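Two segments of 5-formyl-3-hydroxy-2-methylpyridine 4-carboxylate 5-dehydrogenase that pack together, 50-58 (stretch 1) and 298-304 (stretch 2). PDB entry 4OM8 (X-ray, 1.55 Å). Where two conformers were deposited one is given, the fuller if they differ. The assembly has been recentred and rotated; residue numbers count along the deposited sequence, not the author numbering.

Stretch 1 50-58: TVLDALGIA
Stretch 2 (298-304) LVAVRRI

Two segments, 244 or more residues apart in one chain at every point of contact, pack mainly through side chains, with Ala54 O and Leu55 CA also in contact; no hydrogen bond crosses between them, and 321 Å² is buried, both sides summed. Residues 298-304 are helical throughout (phi/psi near -62/-42), within a longer helix. Residues 50-54 are helical, in a helix that begins earlier, with phi near -63 and psi from -28 to -46. The axes approach to 10.7 Å, and their N-to-C directions differ by 33° (signed crossing angle -33°). The register is marked by Leu55 and Val299, whose CA atoms lie 6.4 Å apart.

Thr50 is out of reach, but its O accepts the bond from Ala54 N at 2.9 Å. Val51 (chi1 t, 164°) points sideways and places CG1 3.9 Å from CG2 of Val299 (chi1 t, 167°), a match of compact branched side chains. Leu52 (m, t) and Asp53 (chi1 m) make no contact; their carbonyls serve the helix end instead.

Ala54 also points sideways and remains exposed. Its CB is 4.2 Å from Val299 CG1, so the small methyl lies against the valine while the backbone stays close. Ala54 O lies 3.6 Å from Arg303 NH1, a polar approach but not a hydrogen bond. Arg303 (m, t, m, chi4 174°) was deposited in two conformers, of which one is described here.

Leu55 (phi/psi -81/-7; chi1 -76°, m; chi2 167°, t) has the largest covered area, 85 Å². Its CA-to-CB bond points away, yet the end of the side chain comes nearer: CD2 reaches Val299 CG1 at 3.8 Å and Arg302 CD at 3.7 Å. The long leucine side chain thus packs against both a valine methyl and the aliphatic part of an arginine. Arg302 points toward stretch 1 and is fully extended (t, t, t, chi4 -173°), carrying its guanidinium past Leu55 to Ile57; the guanidinium's hydrogen bonds are made outside these stretches. Leu55 and Arg302 are both buried, which suits an apolar side chain and an arginine whose guanidinium is hydrogen-bonded.

Gly56 (72/29) leaves helical phi/psi in a Schellman motif. Gly56 N bonds to Asp53 O at 2.9 Å and Ile57 N to Leu52 O at 3.1 Å, reaching back into the last turn. Positive phi by itself favours glycine.

Ile57 (-92/118; m, t) starts sideways, but its end comes nearer, setting CD1 4.0 Å from Arg302 NH2. Both Ile57 CD1 and Leu55 CD1 approach that guanidinium obliquely. Ala58 (-98/153) continues in extended conformation, out of reach.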

# COMPACT_ATOMS: atom_id res chain seq x y z
N THR A 50 -16.73 -20.83 2.54
CA THR A 50 -16.64 -20.47 3.95
C THR A 50 -16.10 -19.04 4.12
O THR A 50 -16.58 -18.28 4.98
CB THR A 50 -15.76 -21.48 4.70
OG1 THR A 50 -16.29 -22.80 4.50
CG2 THR A 50 -15.73 -21.17 6.19
N VAL A 51 -15.12 -18.67 3.30
CA VAL A 51 -14.55 -17.33 3.34
C VAL A 51 -15.62 -16.31 2.96
O VAL A 51 -15.74 -15.26 3.58
CB VAL A 51 -13.33 -17.22 2.42
CG1 VAL A 51 -12.97 -15.76 2.16
CG2 VAL A 51 -12.16 -17.98 3.02
N LEU A 52 -16.44 -16.64 1.97
CA LEU A 52 -17.51 -15.73 1.58
C LEU A 52 -18.50 -15.54 2.74
O LEU A 52 -19.01 -14.45 2.96
CB LEU A 52 -18.23 -16.25 0.34
CG LEU A 52 -17.39 -16.25 -0.94
CD1 LEU A 52 -18.23 -16.78 -2.09
CD2 LEU A 52 -16.93 -14.86 -1.27
N ASP A 53 -18.76 -16.62 3.47
CA ASP A 53 -19.61 -16.52 4.66
C ASP A 53 -18.98 -15.57 5.68
O ASP A 53 -19.66 -14.71 6.24
CB ASP A 53 -19.82 -17.89 5.31
CG ASP A 53 -20.64 -18.84 4.46
OD1 ASP A 53 -21.34 -18.38 3.53
OD2 ASP A 53 -20.58 -20.06 4.74
N ALA A 54 -17.69 -15.75 5.91
CA ALA A 54 -16.95 -14.95 6.88
C ALA A 54 -16.92 -13.48 6.46
O ALA A 54 -16.81 -12.60 7.31
CB ALA A 54 -15.55 -15.49 7.05
N LEU A 55 -16.99 -13.23 5.16
CA LEU A 55 -17.05 -11.86 4.66
C LEU A 55 -18.45 -11.26 4.74
O LEU A 55 -18.64 -10.07 4.46
CB LEU A 55 -16.55 -11.81 3.22
CG LEU A 55 -15.04 -11.90 3.05
CD1 LEU A 55 -14.68 -12.16 1.60
CD2 LEU A 55 -14.35 -10.61 3.56
N GLY A 56 -19.42 -12.09 5.11
CA GLY A 56 -20.79 -11.64 5.24
C GLY A 56 -21.46 -11.36 3.90
O GLY A 56 -22.34 -10.51 3.81
N ILE A 57 -21.03 -12.08 2.87
CA ILE A 57 -21.56 -11.89 1.52
C ILE A 57 -22.74 -12.81 1.24
O ILE A 57 -22.60 -14.04 1.25
CB ILE A 57 -20.47 -12.12 0.47
CG1 ILE A 57 -19.31 -11.16 0.70
CG2 ILE A 57 -21.04 -11.96 -0.93
CD1 ILE A 57 -18.12 -11.45 -0.17
N ALA A 58 -23.90 -12.23 0.97
CA ALA A 58 -25.12 -13.02 0.82
C ALA A 58 -25.48 -13.32 -0.63
O ALA A 58 -25.14 -12.56 -1.54
CB ALA A 58 -26.27 -12.32 1.51
N LEU A 298 -6.59 -10.78 5.97
CA LEU A 298 -7.24 -10.12 4.84
C LEU A 298 -8.74 -10.03 5.04
O LEU A 298 -9.34 -8.97 4.79
CB LEU A 298 -6.93 -10.85 3.53
CG LEU A 298 -5.51 -10.65 2.97
CD1 LEU A 298 -5.28 -11.60 1.81
CD2 LEU A 298 -5.29 -9.20 2.53
N VAL A 299 -9.35 -11.12 5.49
CA VAL A 299 -10.79 -11.08 5.70
C VAL A 299 -11.17 -10.07 6.79
O VAL A 299 -12.07 -9.26 6.59
CB VAL A 299 -11.35 -12.49 6.02
CG1 VAL A 299 -12.77 -12.39 6.55
CG2 VAL A 299 -11.29 -13.35 4.76
N ALA A 300 -10.46 -10.09 7.92
CA ALA A 300 -10.81 -9.20 9.03
C ALA A 300 -10.60 -7.73 8.66
O ALA A 300 -11.42 -6.86 9.00
CB ALA A 300 -10.00 -9.56 10.26
N VAL A 301 -9.50 -7.45 7.98
CA VAL A 301 -9.18 -6.08 7.58
C VAL A 301 -10.22 -5.57 6.58
O VAL A 301 -10.68 -4.43 6.67
CB VAL A 301 -7.77 -6.00 6.97
CG1 VAL A 301 -7.56 -4.67 6.24
CG2 VAL A 301 -6.72 -6.19 8.07
N ARG A 302 -10.60 -6.41 5.62
CA ARG A 302 -11.56 -5.97 4.62
C ARG A 302 -12.87 -5.51 5.26
O ARG A 302 -13.43 -4.48 4.87
CB ARG A 302 -11.83 -7.07 3.60
CG ARG A 302 -13.08 -6.79 2.79
CD ARG A 302 -13.23 -7.66 1.55
NE ARG A 302 -14.56 -7.45 1.00
CZ ARG A 302 -15.09 -8.13 -0.01
NH1 ARG A 302 -14.40 -9.09 -0.62
NH2 ARG A 302 -16.32 -7.85 -0.41
N ARG A 303 -13.35 -6.25 6.26
CA ARG A 303 -14.61 -5.88 6.89
C ARG A 303 -14.50 -4.51 7.55
O ARG A 303 -15.43 -3.71 7.48
CB ARG A 303 -15.04 -6.95 7.89
CG ARG A 303 -15.29 -8.28 7.20
CD ARG A 303 -16.20 -9.15 8.02
NE ARG A 303 -15.71 -9.33 9.37
CZ ARG A 303 -16.38 -9.97 10.32
NH1 ARG A 303 -17.57 -10.48 10.06
NH2 ARG A 303 -15.86 -10.10 11.54
N ILE A 304 -13.35 -4.22 8.16
CA ILE A 304 -13.15 -2.89 8.73
C ILE A 304 -13.14 -1.80 7.65
O ILE A 304 -13.74 -0.74 7.80
CB ILE A 304 -11.84 -2.80 9.52
CG1 ILE A 304 -11.85 -3.83 10.66
CG2 ILE A 304 -11.62 -1.37 10.01
CD1 ILE A 304 -13.02 -3.70 11.55